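Local coordinates for protein Vv2_1132 (Vibrio vulnificus CMCP6, PDB 5Y9S) that probably regulates transcription as a tetrameric LysR-type regulator, binding DNA through a helix-turn-helix domain and sensing an effector through its substrate-binding domain, at residues H99-C105 / H127-T133; F143-H149 / C283-T287; N112-K116 / H254-E258. All coordinates share one frame; numbering follows the deposited sequence.

Interaction 1 of 3, residues H99-C105 / H127-T133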
ATOM      1  N   HIS D  99      -1.390 -35.646  16.005  1.00 35.38           N
ATOM      2  CA  HIS D  99      -1.403 -35.682  17.468  1.00 37.42           C
ATOM      3  C   HIS D  99      -1.076 -34.318  18.083  1.00 33.06           C
ATOM      4  O   HIS D  99      -0.723 -34.238  19.268  1.00 32.00           O
ATOM      5  CB  HIS D  99      -0.451 -36.758  18.005  1.00 27.11           C
ATOM      6  CG  HIS D  99       1.001 -36.405  17.881  1.00 35.59           C
ATOM      7  ND1 HIS D  99       1.539 -35.829  16.746  1.00 40.24           N
ATOM      8  CD2 HIS D  99       2.030 -36.556  18.750  1.00 40.53           C
ATOM      9  CE1 HIS D  99       2.837 -35.650  16.918  1.00 39.66           C
ATOM     10  NE2 HIS D  99       3.161 -36.080  18.126  1.00 39.84           N
ATOM     11  N   THR D 100      -1.189 -33.242  17.304  1.00 27.07           N
ATOM     12  CA  THR D 100      -1.012 -31.902  17.834  1.00 22.62           C
ATOM     13  C   THR D 100      -2.360 -31.368  18.298  1.00 36.80           C
ATOM     14  O   THR D 100      -3.336 -31.377  17.539  1.00 40.28           O
ATOM     15  CB  THR D 100      -0.409 -30.953  16.792  1.00 35.01           C
ATOM     16  OG1 THR D 100       0.901 -31.398  16.409  1.00 37.94           O
ATOM     17  CG2 THR D 100      -0.316 -29.556  17.360  1.00 32.89           C
ATOM     18  N   VAL D 101      -2.405 -30.910  19.543  1.00 29.81           N
ATOM     19  CA  VAL D 101      -3.564 -30.231  20.099  1.00 21.24           C
ATOM     20  C   VAL D 101      -3.272 -28.736  20.060  1.00 26.28           C
ATOM     21  O   VAL D 101      -2.266 -28.279  20.623  1.00 31.59           O
ATOM     22  CB  VAL D 101      -3.862 -30.714  21.528  1.00 26.98           C
ATOM     23  CG1 VAL D 101      -5.180 -30.139  22.029  1.00 32.22           C
ATOM     24  CG2 VAL D 101      -3.896 -32.238  21.578  1.00 29.06           C
ATOM     25  N   ARG D 102      -4.132 -27.985  19.364  1.00 22.33           N
ATOM     26  CA  ARG D 102      -3.974 -26.544  19.170  1.00 27.82           C
ATOM     27  C   ARG D 102      -4.769 -25.825  20.251  1.00 30.74           C
ATOM     28  O   ARG D 102      -5.973 -26.054  20.394  1.00 28.12           O
ATOM     29  CB  ARG D 102      -4.449 -26.123  17.777  1.00 23.19           C
ATOM     30  CG  ARG D 102      -3.401 -26.288  16.668  1.00 24.14           C
ATOM     31  CD  ARG D 102      -4.029 -26.568  15.288  1.00 20.36           C
ATOM     32  NE  ARG D 102      -5.267 -27.353  15.367  1.00 30.16           N
ATOM     33  CZ  ARG D 102      -6.192 -27.398  14.409  1.00 34.44           C
ATOM     34  NH1 ARG D 102      -7.279 -28.140  14.568  1.00 27.06           N
ATOM     35  NH2 ARG D 102      -6.039 -26.690  13.289  1.00 35.92           N
ATOM     36  N   ILE D 103      -4.096 -24.977  21.026  1.00 27.65           N
ATOM     37  CA  ILE D 103      -4.694 -24.338  22.191  1.00 17.42           C
ATOM     38  C   ILE D 103      -4.490 -22.838  22.071  1.00 17.85           C
ATOM     39  O   ILE D 103      -3.381 -22.382  21.770  1.00 21.94           O
ATOM     40  CB  ILE D 103      -4.088 -24.874  23.501  1.00 26.23           C
ATOM     41  CG1 ILE D 103      -4.405 -26.371  23.652  1.00 20.09           C
ATOM     42  CG2 ILE D 103      -4.613 -24.084  24.662  1.00 29.24           C
ATOM     43  CD1 ILE D 103      -3.559 -27.103  24.670  1.00 19.40           C
ATOM     44  N   VAL D 104      -5.562 -22.077  22.266  1.00 15.19           N
ATOM     45  CA  VAL D 104      -5.529 -20.619  22.264  1.00 26.95           C
ATOM     46  C   VAL D 104      -6.044 -20.140  23.616  1.00 30.37           C
ATOM     47  O   VAL D 104      -6.933 -20.768  24.204  1.00 24.35           O
ATOM     48  CB  VAL D 104      -6.381 -20.033  21.115  1.00 25.47           C
ATOM     49  CG1 VAL D 104      -7.832 -20.459  21.257  1.00 31.32           C
ATOM     50  CG2 VAL D 104      -6.311 -18.529  21.102  1.00 36.27           C
ATOM     51  N   CYS D 105      -5.478 -19.043  24.113  1.00 25.62           N
ATOM     52  CA  CYS D 105      -5.890 -18.461  25.387  1.00 27.86           C
ATOM     53  C   CYS D 105      -5.212 -17.112  25.552  1.00 32.56           C
ATOM     54  O   CYS D 105      -4.389 -16.695  24.731  1.00 25.86           O
ATOM     55  CB  CYS D 105      -5.531 -19.352  26.569  1.00 23.60           C
ATOM     56  SG  CYS D 105      -3.757 -19.714  26.631  1.00 33.08           S
ATOM     57  N   HIS D 127       2.115 -38.280  25.272  1.00 53.94           N
ATOM     58  CA  HIS D 127       2.154 -38.716  23.879  1.00 51.39           C
ATOM     59  C   HIS D 127       1.570 -37.693  22.907  1.00 53.95           C
ATOM     60  O   HIS D 127       1.701 -37.880  21.691  1.00 62.66           O
ATOM     61  CB  HIS D 127       1.409 -40.047  23.739  1.00 45.20           C
ATOM     62  CG  HIS D 127      -0.073 -39.921  23.896  1.00 46.83           C
ATOM     63  ND1 HIS D 127      -0.674 -39.650  25.109  1.00 50.45           N
ATOM     64  CD2 HIS D 127      -1.076 -40.001  22.990  1.00 48.44           C
ATOM     65  CE1 HIS D 127      -1.983 -39.582  24.945  1.00 48.89           C
ATOM     66  NE2 HIS D 127      -2.254 -39.790  23.669  1.00 49.97           N
ATOM     67  N   LEU D 128       0.927 -36.637  23.397  1.00 44.64           N
ATOM     68  CA  LEU D 128       0.403 -35.584  22.543  1.00 39.00           C
ATOM     69  C   LEU D 128       1.448 -34.495  22.356  1.00 45.11           C
ATOM     70  O   LEU D 128       2.418 -34.394  23.110  1.00 58.11           O
ATOM     71  CB  LEU D 128      -0.866 -34.978  23.138  1.00 35.68           C
ATOM     72  CG  LEU D 128      -1.986 -35.963  23.445  1.00 43.94           C
ATOM     73  CD1 LEU D 128      -3.083 -35.270  24.219  1.00 42.22           C
ATOM     74  CD2 LEU D 128      -2.526 -36.566  22.150  1.00 51.80           C
ATOM     75  N   ASN D 129       1.246 -33.678  21.329  1.00 30.07           N
ATOM     76  CA  ASN D 129       2.084 -32.511  21.088  1.00 35.62           C
ATOM     77  C   ASN D 129       1.220 -31.267  21.283  1.00 41.97           C
ATOM     78  O   ASN D 129       0.264 -31.045  20.532  1.00 42.87           O
ATOM     79  CB  ASN D 129       2.696 -32.560  19.688  1.00 30.77           C
ATOM     80  CG  ASN D 129       3.525 -31.332  19.381  1.00 47.38           C
ATOM     81  OD1 ASN D 129       4.094 -30.713  20.284  1.00 52.55           O
ATOM     82  ND2 ASN D 129       3.590 -30.963  18.104  1.00 52.43           N
ATOM     83  N   LEU D 130       1.552 -30.460  22.285  1.00 42.67           N
ATOM     84  CA  LEU D 130       0.729 -29.321  22.681  1.00 39.52           C
ATOM     85  C   LEU D 130       1.273 -28.036  22.069  1.00 31.51           C
ATOM     86  O   LEU D 130       2.451 -27.707  22.243  1.00 35.85           O
ATOM     87  CB  LEU D 130       0.679 -29.211  24.205  1.00 33.20           C
ATOM     88  CG  LEU D 130       0.245 -30.534  24.819  1.00 35.19           C
ATOM     89  CD1 LEU D 130       0.454 -30.536  26.321  1.00 38.44           C
ATOM     90  CD2 LEU D 130      -1.205 -30.797  24.496  1.00 37.17           C
ATOM     91  N   SER D 131       0.423 -27.321  21.350  1.00 25.32           N
ATOM     92  CA  SER D 131       0.788 -26.053  20.729  1.00 21.17           C
ATOM     93  C   SER D 131      -0.101 -24.957  21.308  1.00 23.77           C
ATOM     94  O   SER D 131      -1.304 -24.917  21.031  1.00 28.09           O
ATOM     95  CB  SER D 131       0.654 -26.125  19.208  1.00 19.26           C
ATOM     96  OG  SER D 131       0.916 -24.854  18.617  1.00 31.73           O
ATOM     97  N   VAL D 132       0.501 -24.056  22.079  1.00 27.19           N
ATOM     98  CA  VAL D 132      -0.210 -23.044  22.857  1.00 19.51           C
ATOM     99  C   VAL D 132       0.124 -21.679  22.271  1.00 22.18           C
ATOM    100  O   VAL D 132       1.255 -21.202  22.413  1.00 24.76           O
ATOM    101  CB  VAL D 132       0.186 -23.108  24.337  1.00 24.45           C
ATOM    102  CG1 VAL D 132      -0.380 -21.911  25.101  1.00 22.06           C
ATOM    103  CG2 VAL D 132      -0.258 -24.433  24.960  1.00 30.14           C
ATOM    104  N   THR D 133      -0.837 -21.041  21.601  1.00 21.57           N
ATOM    105  CA  THR D 133      -0.610 -19.691  21.093  1.00 29.41           C
ATOM    106  C   THR D 133      -1.443 -18.697  21.883  1.00 33.98           C
ATOM    107  O   THR D 133      -2.659 -18.584  21.649  1.00 24.82           O
ATOM    108  CB  THR D 133      -0.947 -19.582  19.609  1.00 36.85           C
ATOM    109  OG1 THR D 133      -2.331 -19.248  19.472  1.00 43.47           O
ATOM    110  CG2 THR D 133      -0.664 -20.885  18.908  1.00 35.22           C
TER

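Interaction 2 of 3, residues F143-H149 / C283-T287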
ATOM      1  N   PHE D 143     -13.949 -18.062  19.374  1.00 24.44           N
ATOM      2  CA  PHE D 143     -15.095 -18.904  19.032  1.00 29.03           C
ATOM      3  C   PHE D 143     -15.090 -19.205  17.540  1.00 30.67           C
ATOM      4  O   PHE D 143     -15.265 -20.355  17.130  1.00 23.95           O
ATOM      5  CB  PHE D 143     -16.415 -18.229  19.431  1.00 26.03           C
ATOM      6  CG  PHE D 143     -16.690 -18.238  20.909  1.00 28.33           C
ATOM      7  CD1 PHE D 143     -15.851 -18.901  21.784  1.00 27.95           C
ATOM      8  CD2 PHE D 143     -17.800 -17.581  21.419  1.00 27.97           C
ATOM      9  CE1 PHE D 143     -16.114 -18.912  23.151  1.00 30.95           C
ATOM     10  CE2 PHE D 143     -18.071 -17.589  22.782  1.00 25.86           C
ATOM     11  CZ  PHE D 143     -17.230 -18.251  23.651  1.00 23.94           C
ATOM     12  N   GLN D 144     -14.847 -18.177  16.717  1.00 26.22           N
ATOM     13  CA  GLN D 144     -14.809 -18.365  15.270  1.00 22.87           C
ATOM     14  C   GLN D 144     -13.723 -19.364  14.882  1.00 29.12           C
ATOM     15  O   GLN D 144     -13.920 -20.185  13.979  1.00 28.52           O
ATOM     16  CB  GLN D 144     -14.590 -17.015  14.573  1.00 30.76           C
ATOM     17  CG  GLN D 144     -14.918 -17.002  13.091  1.00 35.00           C
ATOM     18  CD  GLN D 144     -16.401 -17.234  12.844  1.00 45.77           C
ATOM     19  OE1 GLN D 144     -17.263 -16.527  13.410  1.00 44.76           O
ATOM     20  NE2 GLN D 144     -16.713 -18.233  12.002  1.00 26.23           N
ATOM     21  N   MET D 145     -12.570 -19.316  15.558  1.00 28.21           N
ATOM     22  CA  MET D 145     -11.519 -20.284  15.245  1.00 27.64           C
ATOM     23  C   MET D 145     -11.934 -21.696  15.637  1.00 19.37           C
ATOM     24  O   MET D 145     -11.580 -22.658  14.949  1.00 31.97           O
ATOM     25  CB  MET D 145     -10.204 -19.932  15.930  1.00 17.95           C
ATOM     26  CG  MET D 145      -9.436 -18.839  15.261  1.00 26.73           C
ATOM     27  SD  MET D 145      -8.529 -17.941  16.524  1.00 30.95           S
ATOM     28  CE  MET D 145      -7.046 -18.893  16.592  1.00 27.35           C
ATOM     29  N   LEU D 146     -12.643 -21.852  16.758  1.00 24.97           N
ATOM     30  CA  LEU D 146     -13.151 -23.175  17.105  1.00 26.16           C
ATOM     31  C   LEU D 146     -14.031 -23.714  15.980  1.00 34.90           C
ATOM     32  O   LEU D 146     -13.829 -24.839  15.505  1.00 40.58           O
ATOM     33  CB  LEU D 146     -13.910 -23.109  18.432  1.00 24.31           C
ATOM     34  CG  LEU D 146     -13.037 -22.981  19.689  1.00 27.70           C
ATOM     35  CD1 LEU D 146     -13.872 -23.121  20.932  1.00 39.98           C
ATOM     36  CD2 LEU D 146     -11.945 -24.020  19.712  1.00 19.45           C
ATOM     37  N   GLU D 147     -14.982 -22.893  15.506  1.00 26.44           N
ATOM     38  CA  GLU D 147     -15.870 -23.303  14.421  1.00 30.60           C
ATOM     39  C   GLU D 147     -15.080 -23.694  13.176  1.00 37.41           C
ATOM     40  O   GLU D 147     -15.337 -24.738  12.571  1.00 37.96           O
ATOM     41  CB  GLU D 147     -16.856 -22.179  14.102  1.00 36.21           C
ATOM     42  CG  GLU D 147     -17.922 -21.950  15.168  1.00 48.31           C
ATOM     43  CD  GLU D 147     -18.769 -20.712  14.887  1.00 61.84           C
ATOM     44  OE1 GLU D 147     -18.676 -19.726  15.659  1.00 66.91           O
ATOM     45  OE2 GLU D 147     -19.526 -20.726  13.888  1.00 61.21           O
ATOM     46  N   ASP D 148     -14.089 -22.883  12.793  1.00 36.11           N
ATOM     47  CA  ASP D 148     -13.259 -23.182  11.625  1.00 35.54           C
ATOM     48  C   ASP D 148     -12.295 -24.357  11.834  1.00 31.95           C
ATOM     49  O   ASP D 148     -11.553 -24.685  10.900  1.00 38.57           O
ATOM     50  CB  ASP D 148     -12.454 -21.942  11.220  1.00 34.01           C
ATOM     51  CG  ASP D 148     -13.336 -20.722  10.950  1.00 37.92           C
ATOM     52  OD1 ASP D 148     -14.575 -20.853  10.965  1.00 47.77           O
ATOM     53  OD2 ASP D 148     -12.792 -19.621  10.732  1.00 42.66           O
ATOM     54  N   HIS D 149     -12.264 -24.982  13.011  1.00 22.42           N
ATOM     55  CA  HIS D 149     -11.268 -26.010  13.334  1.00 29.07           C
ATOM     56  C   HIS D 149      -9.831 -25.534  13.097  1.00 28.82           C
ATOM     57  O   HIS D 149      -8.905 -26.352  12.975  1.00 25.08           O
ATOM     58  CB  HIS D 149     -11.534 -27.301  12.562  1.00 38.67           C
ATOM     59  CG  HIS D 149     -12.933 -27.809  12.716  1.00 55.97           C
ATOM     60  ND1 HIS D 149     -13.291 -28.731  13.678  1.00 60.66           N
ATOM     61  CD2 HIS D 149     -14.066 -27.522  12.032  1.00 58.21           C
ATOM     62  CE1 HIS D 149     -14.583 -28.986  13.584  1.00 57.50           C
ATOM     63  NE2 HIS D 149     -15.077 -28.266  12.593  1.00 59.85           N
ATOM     64  N   CYS D 283     -12.953 -24.131  29.658  1.00 31.50           N
ATOM     65  CA  CYS D 283     -12.375 -24.655  28.432  1.00 29.98           C
ATOM     66  C   CYS D 283     -13.502 -24.906  27.441  1.00 34.02           C
ATOM     67  O   CYS D 283     -14.468 -25.607  27.761  1.00 43.58           O
ATOM     68  CB  CYS D 283     -11.578 -25.930  28.689  1.00 29.85           C
ATOM     69  SG  CYS D 283     -10.760 -26.511  27.186  1.00 41.24           S
ATOM     70  N   TYR D 284     -13.378 -24.327  26.249  1.00 24.31           N
ATOM     71  CA  TYR D 284     -14.332 -24.452  25.156  1.00 26.02           C
ATOM     72  C   TYR D 284     -13.778 -25.332  24.049  1.00 36.03           C
ATOM     73  O   TYR D 284     -12.570 -25.330  23.783  1.00 39.46           O
ATOM     74  CB  TYR D 284     -14.651 -23.097  24.539  1.00 17.90           C
ATOM     75  CG  TYR D 284     -15.571 -22.242  25.341  1.00 30.00           C
ATOM     76  CD1 TYR D 284     -16.942 -22.335  25.178  1.00 27.31           C
ATOM     77  CD2 TYR D 284     -15.070 -21.297  26.227  1.00 30.34           C
ATOM     78  CE1 TYR D 284     -17.795 -21.526  25.894  1.00 35.09           C
ATOM     79  CE2 TYR D 284     -15.917 -20.484  26.947  1.00 35.98           C
ATOM     80  CZ  TYR D 284     -17.279 -20.608  26.783  1.00 42.73           C
ATOM     81  OH  TYR D 284     -18.132 -19.805  27.506  1.00 52.70           O
ATOM     82  N   ARG D 285     -14.678 -26.046  23.365  1.00 31.89           N
ATOM     83  CA  ARG D 285     -14.294 -26.842  22.204  1.00 30.65           C
ATOM     84  C   ARG D 285     -15.416 -26.833  21.174  1.00 37.17           C
ATOM     85  O   ARG D 285     -16.543 -26.419  21.452  1.00 43.64           O
ATOM     86  CB  ARG D 285     -13.930 -28.269  22.610  1.00 25.21           C
ATOM     87  CG  ARG D 285     -15.118 -29.197  22.722  1.00 36.48           C
ATOM     88  CD  ARG D 285     -14.696 -30.666  22.599  1.00 41.06           C
ATOM     89  NE  ARG D 285     -15.598 -31.540  23.343  1.00 43.37           N
ATOM     90  CZ  ARG D 285     -15.336 -32.806  23.657  1.00 45.40           C
ATOM     91  NH1 ARG D 285     -14.193 -33.376  23.290  1.00 43.62           N
ATOM     92  NH2 ARG D 285     -16.225 -33.503  24.350  1.00 46.06           N
ATOM     93  N   SER D 286     -15.091 -27.291  19.965  1.00 37.46           N
ATOM     94  CA  SER D 286     -16.066 -27.392  18.890  1.00 34.64           C
ATOM     95  C   SER D 286     -16.830 -28.702  18.981  1.00 40.14           C
ATOM     96  O   SER D 286     -16.242 -29.764  19.208  1.00 38.62           O
ATOM     97  CB  SER D 286     -15.399 -27.316  17.517  1.00 36.58           C
ATOM     98  OG  SER D 286     -16.384 -27.431  16.504  1.00 35.51           O
ATOM     99  N   THR D 287     -18.147 -28.624  18.764  1.00 41.23           N
ATOM    100  CA  THR D 287     -18.960 -29.838  18.770  1.00 44.24           C
ATOM    101  C   THR D 287     -18.693 -30.707  17.543  1.00 39.60           C
ATOM    102  O   THR D 287     -18.776 -31.936  17.636  1.00 47.33           O
ATOM    103  CB  THR D 287     -20.442 -29.479  18.869  1.00 40.80           C
ATOM    104  OG1 THR D 287     -20.776 -28.563  17.823  1.00 44.92           O
ATOM    105  CG2 THR D 287     -20.748 -28.821  20.217  1.00 32.03           C
TER

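Interaction 3 of 3, residues N112-K116 / H254-E258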
ATOM      1  N   ASN D 112       0.648 -19.736  33.810  1.00 34.94           N
ATOM      2  CA  ASN D 112       0.384 -20.206  35.164  1.00 41.17           C
ATOM      3  C   ASN D 112      -0.798 -21.158  35.242  1.00 40.45           C
ATOM      4  O   ASN D 112      -1.052 -21.721  36.317  1.00 46.59           O
ATOM      5  CB  ASN D 112       0.158 -19.012  36.096  1.00 49.08           C
ATOM      6  CG  ASN D 112      -0.519 -17.858  35.390  1.00 59.95           C
ATOM      7  OD1 ASN D 112      -1.607 -18.020  34.825  1.00 64.86           O
ATOM      8  ND2 ASN D 112       0.131 -16.686  35.393  1.00 56.14           N
ATOM      9  N   LEU D 113      -1.521 -21.374  34.142  1.00 42.34           N
ATOM     10  CA  LEU D 113      -2.571 -22.383  34.122  1.00 34.11           C
ATOM     11  C   LEU D 113      -2.190 -23.582  33.265  1.00 32.88           C
ATOM     12  O   LEU D 113      -2.093 -24.696  33.782  1.00 21.71           O
ATOM     13  CB  LEU D 113      -3.900 -21.786  33.638  1.00 42.28           C
ATOM     14  CG  LEU D 113      -5.081 -22.754  33.781  1.00 39.51           C
ATOM     15  CD1 LEU D 113      -5.448 -22.908  35.244  1.00 30.23           C
ATOM     16  CD2 LEU D 113      -6.289 -22.291  32.971  1.00 35.10           C
ATOM     17  N   LEU D 114      -1.948 -23.380  31.968  1.00 28.84           N
ATOM     18  CA  LEU D 114      -1.735 -24.525  31.083  1.00 28.44           C
ATOM     19  C   LEU D 114      -0.561 -25.407  31.508  1.00 30.41           C
ATOM     20  O   LEU D 114      -0.755 -26.627  31.638  1.00 36.72           O
ATOM     21  CB  LEU D 114      -1.608 -24.024  29.636  1.00 31.01           C
ATOM     22  CG  LEU D 114      -2.909 -23.374  29.156  1.00 37.76           C
ATOM     23  CD1 LEU D 114      -2.848 -23.041  27.694  1.00 41.83           C
ATOM     24  CD2 LEU D 114      -4.103 -24.282  29.443  1.00 47.85           C
ATOM     25  N   PRO D 115       0.645 -24.891  31.758  1.00 30.39           N
ATOM     26  CA  PRO D 115       1.743 -25.808  32.118  1.00 26.30           C
ATOM     27  C   PRO D 115       1.456 -26.635  33.359  1.00 31.36           C
ATOM     28  O   PRO D 115       1.774 -27.831  33.397  1.00 43.03           O
ATOM     29  CB  PRO D 115       2.934 -24.858  32.324  1.00 28.56           C
ATOM     30  CG  PRO D 115       2.614 -23.672  31.488  1.00 33.19           C
ATOM     31  CD  PRO D 115       1.124 -23.506  31.575  1.00 27.39           C
ATOM     32  N   LYS D 116       0.881 -26.022  34.392  1.00 34.03           N
ATOM     33  CA  LYS D 116       0.448 -26.787  35.558  1.00 35.44           C
ATOM     34  C   LYS D 116      -0.527 -27.879  35.145  1.00 41.22           C
ATOM     35  O   LYS D 116      -0.345 -29.050  35.490  1.00 44.21           O
ATOM     36  CB  LYS D 116      -0.188 -25.854  36.587  1.00 36.63           C
ATOM     37  CG  LYS D 116      -0.704 -26.541  37.830  1.00 50.19           C
ATOM     38  CD  LYS D 116       0.289 -26.417  38.980  1.00 61.04           C
ATOM     39  CE  LYS D 116      -0.202 -27.144  40.226  1.00 63.96           C
ATOM     40  NZ  LYS D 116      -1.536 -26.647  40.681  1.00 63.41           N
ATOM     41  N   HIS D 254      -4.726 -19.060  41.592  1.00 25.39           N
ATOM     42  CA  HIS D 254      -3.863 -20.031  40.921  1.00 34.19           C
ATOM     43  C   HIS D 254      -2.526 -19.437  40.484  1.00 37.05           C
ATOM     44  O   HIS D 254      -1.595 -20.189  40.165  1.00 39.95           O
ATOM     45  CB  HIS D 254      -4.582 -20.656  39.716  1.00 32.92           C
ATOM     46  CG  HIS D 254      -4.574 -19.801  38.490  1.00 20.31           C
ATOM     47  ND1 HIS D 254      -5.593 -18.926  38.182  1.00 21.29           N
ATOM     48  CD2 HIS D 254      -3.665 -19.689  37.494  1.00 19.86           C
ATOM     49  CE1 HIS D 254      -5.314 -18.314  37.042  1.00 24.83           C
ATOM     50  NE2 HIS D 254      -4.146 -18.754  36.607  1.00 21.52           N
ATOM     51  N   VAL D 255      -2.404 -18.107  40.486  1.00 20.82           N
ATOM     52  CA  VAL D 255      -1.155 -17.463  40.097  1.00 20.57           C
ATOM     53  C   VAL D 255      -0.168 -17.353  41.254  1.00 30.62           C
ATOM     54  O   VAL D 255       1.028 -17.152  41.012  1.00 35.26           O
ATOM     55  CB  VAL D 255      -1.483 -16.089  39.474  1.00 27.19           C
ATOM     56  CG1 VAL D 255      -0.243 -15.296  39.176  1.00 30.04           C
ATOM     57  CG2 VAL D 255      -2.277 -16.288  38.190  1.00 21.12           C
ATOM     58  N   ILE D 256      -0.609 -17.553  42.500  1.00 27.63           N
ATOM     59  CA  ILE D 256       0.227 -17.289  43.664  1.00 26.69           C
ATOM     60  C   ILE D 256       0.429 -18.525  44.533  1.00 31.89           C
ATOM     61  O   ILE D 256       0.837 -18.399  45.689  1.00 35.29           O
ATOM     62  CB  ILE D 256      -0.354 -16.142  44.510  1.00 25.65           C
ATOM     63  CG1 ILE D 256      -1.805 -16.461  44.853  1.00 23.72           C
ATOM     64  CG2 ILE D 256      -0.282 -14.849  43.761  1.00 27.08           C
ATOM     65  CD1 ILE D 256      -2.430 -15.551  45.906  1.00 27.92           C
ATOM     66  N   GLU D 257       0.123 -19.714  44.015  1.00 34.71           N
ATOM     67  CA  GLU D 257       0.196 -20.920  44.839  1.00 32.55           C
ATOM     68  C   GLU D 257       1.571 -21.068  45.472  1.00 35.24           C
ATOM     69  O   GLU D 257       1.682 -21.351  46.670  1.00 41.87           O
ATOM     70  CB  GLU D 257      -0.145 -22.151  43.997  1.00 36.76           C
ATOM     71  CG  GLU D 257      -0.428 -23.418  44.803  1.00 52.65           C
ATOM     72  CD  GLU D 257      -0.504 -24.678  43.933  1.00 65.38           C
ATOM     73  OE1 GLU D 257      -0.859 -24.574  42.737  1.00 68.20           O
ATOM     74  OE2 GLU D 257      -0.205 -25.777  44.447  1.00 70.68           O
ATOM     75  N   GLU D 258       2.629 -20.836  44.689  1.00 33.91           N
ATOM     76  CA  GLU D 258       3.998 -20.986  45.173  1.00 36.82           C
ATOM     77  C   GLU D 258       4.428 -19.823  46.060  1.00 37.53           C
ATOM     78  O   GLU D 258       5.143 -20.036  47.044  1.00 31.21           O
ATOM     79  CB  GLU D 258       4.955 -21.124  43.993  1.00 43.47           C
ATOM     80  CG  GLU D 258       6.384 -21.448  44.383  1.00 59.87           C
ATOM     81  CD  GLU D 258       7.210 -21.892  43.190  1.00 76.01           C
ATOM     82  OE1 GLU D 258       7.925 -21.047  42.597  1.00 82.97           O
ATOM     83  OE2 GLU D 258       7.126 -23.087  42.836  1.00 79.29           O
TER

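Interaction 1 of 3, residues H99-C105 / H127-T133
V101 and I103 of strand 100-105 each donate and accept a backbone hydrogen bond with strand 129-133. V101 N reaches N129 O at 2.8 Å, and V101 O takes S131 N. I103 repeats the pattern, with I103 N on S131 O at 2.8 Å and I103 O on T133 N. A fifth bond, N129 N to H99 O at 2.9 Å, starts the pairing one residue before the strand. The two strands are parallel, and their axes cross at -19°. T100 CA also makes a CA-H...O contact to N129 O at 3.1 Å.

Strand 100-105 is the first strand of the LysR substrate-binding domain. Helices fill most of the chain between it and its partner, which gives the parallel crossover of a periplasmic-binding-protein-like fold. Strand 153-157 pairs with the other edge of strand 100-105. Beyond 129-133 the sheet runs on into a strand of the second subunit, and E231 of the second subunit is hydrogen-bonded to S131 OG.

Apolar contacts lie on the face of V101, I103, L130 and V132. L130 CD2 touches V101 CB at 4.0 Å, and V132 CG2 meets I103 CB at 4.1 Å. L128 CD1 reaches V101 CG2. Helices 114-120 and 292-300 cover this face.

At the strand start the H99 ring makes the contact. CG of H99 sits between its backbone N and carbonyl carbon (chi1 73°), and the ring turns toward the neighbouring strand. N129 CB lies over one ring face, a CH-pi contact 4.1 Å from the centroid. H127 O meets the ring edge at CD2, near the ring plane.

Interaction 2 of 3, residues F143-H149 / C283-T287
F143 turns its ring edge onto one face of the Y284 ring, an edge-to-face aromatic pair. The centroids are 5.0 Å apart and the planes stand at 60°. F143 CE1 lies over the centre of the tyrosine ring, and CZ lies 3.9 Å from Y284 CZ.

Y284 can be followed outward from the strand. Its CB meets L146 CD1 at 3.7 Å. Its CG lies 4.0 Å from F143 CE1. CD1 and CD2 also face F143 CE1. CE1 and CE2 lie within reach of both CE1 and CZ of the phenylalanine. The tyrosine CZ meets F143 CZ, and OH, at the tip, runs on past it. The ring plane stands nearly square to the plane of CA, CB and CG (chi2 -89°), and one face is turned to F143.

L146 points at the strand. Its side chain crosses that of Y284 at about a right angle, and CD1 also lies 3.9 Å from R285 N. Two residues along the strand from Y284, S286 CB packs on L146 O at 3.6 Å. That carbonyl also accepts the H149 N bond in the Schellman motif that ends the helix. The H149 ring brings CE1 to 3.8 Å from S286 OG. H149 ND1 is hydrogen-bonded to N289, and S286 OG to T288.

No hydrogen bond joins the two segments. L172 and L154 close round F143, and Y61 of the third subunit adds a further edge-to-face ring. Helix 139-147 packs against the end of strand 277-286, a helix on the central sheet as in the alpha/beta domains of the periplasmic-binding-protein-like fold.

Interaction 3 of 3, residues N112-K116 / H254-E258
K116 and E257 form a salt bridge, with K116 NZ bonded to E257 OE1 at 3.0 Å. The carboxylate oxygen uses its syn lone pair. The two side chains cross at about a right angle. The lysine leaves the helix with CG opposite its backbone N (chi1 179°), then bends at chi2 and chi4. The glutamate runs extended beyond CG. Both residues are exposed, so solvent probably weakens the attraction.

H254 and N112 meet deeper in. CG of H254 lies between its backbone N and carbonyl carbon (chi1 80°), and the ring swings toward N112. The amide plane stands 67° from the ring plane. H254 ND1 is hydrogen-bonded to E180, which helps fix how the ring is turned. H254 CD2 lies 3.5 Å from the backbone N112 O. V255 CG2 packs on N112 CG at 3.7 Å.

The contact probably bridges the two subdomains of the substrate-binding domain near their crossing strands. It joins the end of helix 107-112 and the start of helix 114-120 to the turn before helix 257-261 and that helix's first residue. I281 of strand 277-286 touches both L113 and H254, and Y157 of strand 153-157 also touches H254.

Overall arrangement
Interactions 1 and 2 are buried, while interaction 3 lies at the surface. Interactions 1 and 2 reach the same sheet from different elements: the first pairs two of its strands, the second packs a helix on it. Their chemistry follows from this, with backbone hydrogen bonds in one and ring and methyl contacts in the other. They meet where R102 NH1 approaches H149 O. Interaction 3 depends on a charged pair and polar groups instead. It touches interaction 1 through L114, which packs on I103, C105 and V132. Interactions 2 and 3 do not touch, their nearest atoms being about 7 Å apart. Interactions 1 and 3 both touch the second subunit; interaction 2 meets the third.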